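Local coordinates for protein muconate lactonizing enzyme (Corynebacterium glutamicum, PDB 3I4K) that belongs to the enolase superfamily, pairing an N-terminal capping domain with a C-terminal TIM-barrel-like domain that holds a magnesium ion, at residues A[68-71]-A[72-76]; A[304-308]-A[309-313]. All coordinates share one frame; numbering follows the deposited sequence.

Interaction 1: A[68-71]-A[72-76]; sequences TMKA and LVDGY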
loop_
_atom_site.group_PDB
_atom_site.type_symbol
_atom_site.label_atom_id
_atom_site.label_comp_id
_atom_site.label_asym_id
_atom_site.label_seq_id
_atom_site.Cartn_x
_atom_site.Cartn_y
_atom_site.Cartn_z
ATOM N N THR A 68 16.191 -4.504 -23.551
ATOM C CA THR A 68 15.543 -3.230 -23.274
ATOM C C THR A 68 15.740 -2.805 -21.833
ATOM O O THR A 68 15.964 -1.632 -21.549
ATOM C CB THR A 68 14.026 -3.327 -23.568
ATOM O OG1 THR A 68 13.767 -2.788 -24.867
ATOM C CG2 THR A 68 13.209 -2.612 -22.513
HETATM N N MSE A 69 15.647 -3.760 -20.920
HETATM C CA MSE A 69 15.797 -3.448 -19.505
HETATM C C MSE A 69 17.229 -3.101 -19.105
HETATM O O MSE A 69 17.454 -2.249 -18.237
HETATM C CB MSE A 69 15.268 -4.609 -18.667
HETATM C CG MSE A 69 13.752 -4.783 -18.793
HETATM SE SE MSE A 69 13.043 -6.273 -17.776
HETATM C CE MSE A 69 13.147 -7.670 -19.095
ATOM N N LYS A 70 18.202 -3.740 -19.744
ATOM C CA LYS A 70 19.591 -3.458 -19.417
ATOM C C LYS A 70 19.945 -2.053 -19.895
ATOM O O LYS A 70 20.634 -1.309 -19.203
ATOM C CB LYS A 70 20.518 -4.499 -20.057
ATOM C CG LYS A 70 21.989 -4.341 -19.664
ATOM C CD LYS A 70 22.824 -5.531 -20.126
ATOM C CE LYS A 70 24.310 -5.279 -19.920
ATOM N NZ LYS A 70 24.636 -4.953 -18.498
ATOM N N ALA A 71 19.460 -1.674 -21.072
ATOM C CA ALA A 71 19.753 -0.343 -21.584
ATOM C C ALA A 71 19.174 0.712 -20.640
ATOM O O ALA A 71 19.800 1.748 -20.382
ATOM C CB ALA A 71 19.180 -0.181 -22.985
ATOM N N LEU A 72 17.987 0.446 -20.105
ATOM C CA LEU A 72 17.361 1.398 -19.195
ATOM C C LEU A 72 17.984 1.375 -17.794
ATOM O O LEU A 72 18.255 2.431 -17.213
ATOM C CB LEU A 72 15.846 1.146 -19.129
ATOM C CG LEU A 72 15.090 1.581 -20.396
ATOM C CD1 LEU A 72 13.624 1.152 -20.320
ATOM C CD2 LEU A 72 15.200 3.095 -20.550
ATOM N N VAL A 73 18.218 0.182 -17.255
ATOM C CA VAL A 73 18.830 0.064 -15.934
ATOM C C VAL A 73 20.229 0.680 -15.965
ATOM O O VAL A 73 20.544 1.564 -15.166
ATOM C CB VAL A 73 18.960 -1.411 -15.488
ATOM C CG1 VAL A 73 19.769 -1.491 -14.197
ATOM C CG2 VAL A 73 17.574 -2.021 -15.279
ATOM N N ASP A 74 21.058 0.229 -16.902
ATOM C CA ASP A 74 22.418 0.743 -17.012
ATOM C C ASP A 74 22.509 2.231 -17.323
ATOM O O ASP A 74 23.125 2.990 -16.578
ATOM C CB ASP A 74 23.206 -0.034 -18.076
ATOM C CG ASP A 74 23.519 -1.455 -17.649
ATOM O OD1 ASP A 74 23.414 -1.751 -16.439
ATOM O OD2 ASP A 74 23.884 -2.275 -18.517
ATOM N N GLY A 75 21.878 2.651 -18.411
ATOM C CA GLY A 75 21.957 4.042 -18.814
ATOM C C GLY A 75 21.078 5.104 -18.180
ATOM O O GLY A 75 21.393 6.286 -18.295
ATOM N N TYR A 76 19.992 4.721 -17.513
ATOM C CA TYR A 76 19.114 5.734 -16.927
ATOM C C TYR A 76 18.708 5.554 -15.469
ATOM O O TYR A 76 18.737 6.509 -14.701
ATOM C CB TYR A 76 17.845 5.874 -17.776
ATOM C CG TYR A 76 18.108 6.155 -19.233
ATOM C CD1 TYR A 76 18.349 5.117 -20.131
ATOM C CD2 TYR A 76 18.142 7.463 -19.713
ATOM C CE1 TYR A 76 18.618 5.379 -21.475
ATOM C CE2 TYR A 76 18.410 7.731 -21.048
ATOM C CZ TYR A 76 18.647 6.683 -21.921
ATOM O OH TYR A 76 18.926 6.952 -23.241
#

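Interaction 2: A[304-308]-A[309-313]; sequences SLEGP and IGTAA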
loop_
_atom_site.group_PDB
_atom_site.type_symbol
_atom_site.label_atom_id
_atom_site.label_comp_id
_atom_site.label_asym_id
_atom_site.label_seq_id
_atom_site.Cartn_x
_atom_site.Cartn_y
_atom_site.Cartn_z
ATOM N N SER A 304 6.007 -14.029 -13.853
ATOM C CA SER A 304 6.438 -13.603 -15.172
ATOM C C SER A 304 7.512 -14.623 -15.545
ATOM O O SER A 304 8.380 -14.355 -16.384
ATOM C CB SER A 304 7.054 -12.208 -15.106
ATOM O OG SER A 304 6.062 -11.231 -14.863
ATOM N N LEU A 305 7.425 -15.794 -14.907
ATOM C CA LEU A 305 8.387 -16.877 -15.082
ATOM C C LEU A 305 9.741 -16.396 -14.579
ATOM O O LEU A 305 10.752 -16.476 -15.285
ATOM C CB LEU A 305 8.487 -17.308 -16.548
ATOM C CG LEU A 305 7.596 -18.462 -17.021
ATOM C CD1 LEU A 305 6.551 -18.850 -15.974
ATOM C CD2 LEU A 305 6.936 -18.040 -18.325
ATOM N N GLU A 306 9.740 -15.878 -13.353
ATOM C CA GLU A 306 10.964 -15.388 -12.727
ATOM C C GLU A 306 11.884 -16.547 -12.389
ATOM O O GLU A 306 11.433 -17.687 -12.226
ATOM C CB GLU A 306 10.668 -14.648 -11.412
ATOM C CG GLU A 306 9.849 -13.366 -11.530
ATOM C CD GLU A 306 8.356 -13.617 -11.624
ATOM O OE1 GLU A 306 7.933 -14.788 -11.524
ATOM O OE2 GLU A 306 7.607 -12.635 -11.790
ATOM N N GLY A 307 13.173 -16.242 -12.286
ATOM C CA GLY A 307 14.136 -17.253 -11.903
ATOM C C GLY A 307 14.024 -17.379 -10.390
ATOM O O GLY A 307 13.042 -16.909 -9.808
ATOM N N PRO A 308 15.006 -17.997 -9.715
ATOM C CA PRO A 308 14.947 -18.147 -8.256
ATOM C C PRO A 308 14.902 -16.827 -7.490
ATOM O O PRO A 308 14.168 -16.701 -6.516
ATOM C CB PRO A 308 16.199 -18.966 -7.944
ATOM C CG PRO A 308 17.148 -18.561 -9.047
ATOM C CD PRO A 308 16.239 -18.594 -10.252
ATOM N N ILE A 309 15.682 -15.846 -7.929
ATOM C CA ILE A 309 15.708 -14.550 -7.266
ATOM C C ILE A 309 14.351 -13.848 -7.383
ATOM O O ILE A 309 13.772 -13.422 -6.385
ATOM C CB ILE A 309 16.812 -13.638 -7.869
ATOM C CG1 ILE A 309 18.189 -14.078 -7.355
ATOM C CG2 ILE A 309 16.567 -12.191 -7.506
ATOM C CD1 ILE A 309 18.344 -13.986 -5.839
ATOM N N GLY A 310 13.848 -13.740 -8.611
ATOM C CA GLY A 310 12.576 -13.077 -8.825
ATOM C C GLY A 310 11.427 -13.754 -8.111
ATOM O O GLY A 310 10.546 -13.086 -7.560
ATOM N N THR A 311 11.436 -15.082 -8.126
ATOM C CA THR A 311 10.398 -15.871 -7.485
ATOM C C THR A 311 10.437 -15.685 -5.969
ATOM O O THR A 311 9.401 -15.670 -5.309
ATOM C CB THR A 311 10.574 -17.357 -7.823
ATOM O OG1 THR A 311 10.433 -17.542 -9.242
ATOM C CG2 THR A 311 9.551 -18.204 -7.084
ATOM N N ALA A 312 11.643 -15.543 -5.427
ATOM C CA ALA A 312 11.824 -15.357 -3.993
ATOM C C ALA A 312 11.329 -13.969 -3.580
ATOM O O ALA A 312 10.804 -13.781 -2.484
ATOM C CB ALA A 312 13.296 -15.520 -3.629
ATOM N N ALA A 313 11.511 -12.993 -4.460
ATOM C CA ALA A 313 11.061 -11.644 -4.160
ATOM C C ALA A 313 9.537 -11.665 -4.112
ATOM O O ALA A 313 8.926 -11.022 -3.258
ATOM C CB ALA A 313 11.556 -10.672 -5.222
#

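Interaction 1: A[68-71]-A[72-76]
Lys70 and Asp74 form an i to i+4 salt bridge one turn apart on helix 66-81, in the N-terminal capping domain of this enolase-superfamily protein. Lys70 NZ lies 2.8 Å from Asp74 OD2 and meets that oxygen on its syn lone pair, the side facing OD1. Lys70 CG points away from the backbone N (chi1 -175°), and the chain runs extended until the last torsion, chi4 56°, bends it and turns the ammonium back to the carboxylate. Its aliphatic part lies against the same oxygen, with Lys70 CG 3.0 Å from Asp74 OD2. Asp74 reaches across at a slant, its CG beside its own backbone N, chi1 -70°, which keeps the carboxylate over the preceding turn; Asp74 CB sits 3.1 Å from Lys70 O.

Beneath the ion pair the helix backbone sets the spacing. Val73 N donates to Met69 O, and Asp74 N to Lys70 O at 2.8 Å, a bond that ties together the same two residues as the salt bridge. Val73 CG2 also comes close to Met69 O, 3.0 Å away. Leu72 bends back toward the start of the helix, its CG near Thr68 O.

Further out, Ser13 fixes both charged groups: its backbone O accepts from Lys70 NZ, and its OG is hydrogen-bonded to Asp74 OD1. Each carboxylate oxygen therefore has its own partner, which should limit rotation of the group. Met69, a selenomethionine here, and Val73 turn to the interior against Leu37 of strand 30-43, and Met69 also reaches Tyr105 and Ala106 of helix 104-121. Toward Tyr76 the helix widens into a pi-type turn, and Ala71 O, which accepts from Gly75 N, lies at the edge of the Tyr76 ring, 3.7 Å from Tyr76 CD1.

Interaction 2: A[304-308]-A[309-313]
The start of helix 308-320, entered from the loop after strand 298-301 of the barrel domain, is built around Gly307 at the N-cap and Thr311 one turn later. Gly307 O takes two hydrogen bonds from Thr311. The backbone one, from Thr311 N, is 3.0 Å long; the hydroxyl one, from Thr311 OG1, is shorter at 2.7 Å and arrives from above the carbonyl plane. Because OG1 stands beside its own backbone N (chi1 -62°), one residue can deliver both donors to the same oxygen. Pro308 occupies the first turn, and its O accepts from Ala312 N.

Glu306 lays its CB and CG over Gly310, whose lack of a side chain permits this close approach: Glu306 CB is 3.5 Å from Gly310 C. A bend at chi2 then carries the carboxylate back along the loop, where Thr277 OG1 is hydrogen-bonded to OE2. Glu52 of strand 48-53, in the capping domain, accepts from Gly307 N and Gly310 N, one with each carboxylate oxygen. Ser304 N also donates to Glu306 OE2, at 3.0 Å, from above the carboxylate plane.

Interaction 1 lies in the capping domain and interaction 2 in the barrel domain; their centres are 20 Å apart and their nearest atoms about 9 Å, so they do not touch. Helix 104-121 connects them indirectly: its Tyr105 packs on Met69 of the first and on Ser304 of the second. The three-stranded sheet is shared too, with strand 30-43 backing helix 66-81 and strand 48-53 sending Glu52 to the start of helix 308-320. Interaction 2 is the more buried. Its Glu306 side chain is about 11 Å from the magnesium ion, whose site comprises Asp200, Glu226 and Asp251; neither pair of segments supplies any of these residues.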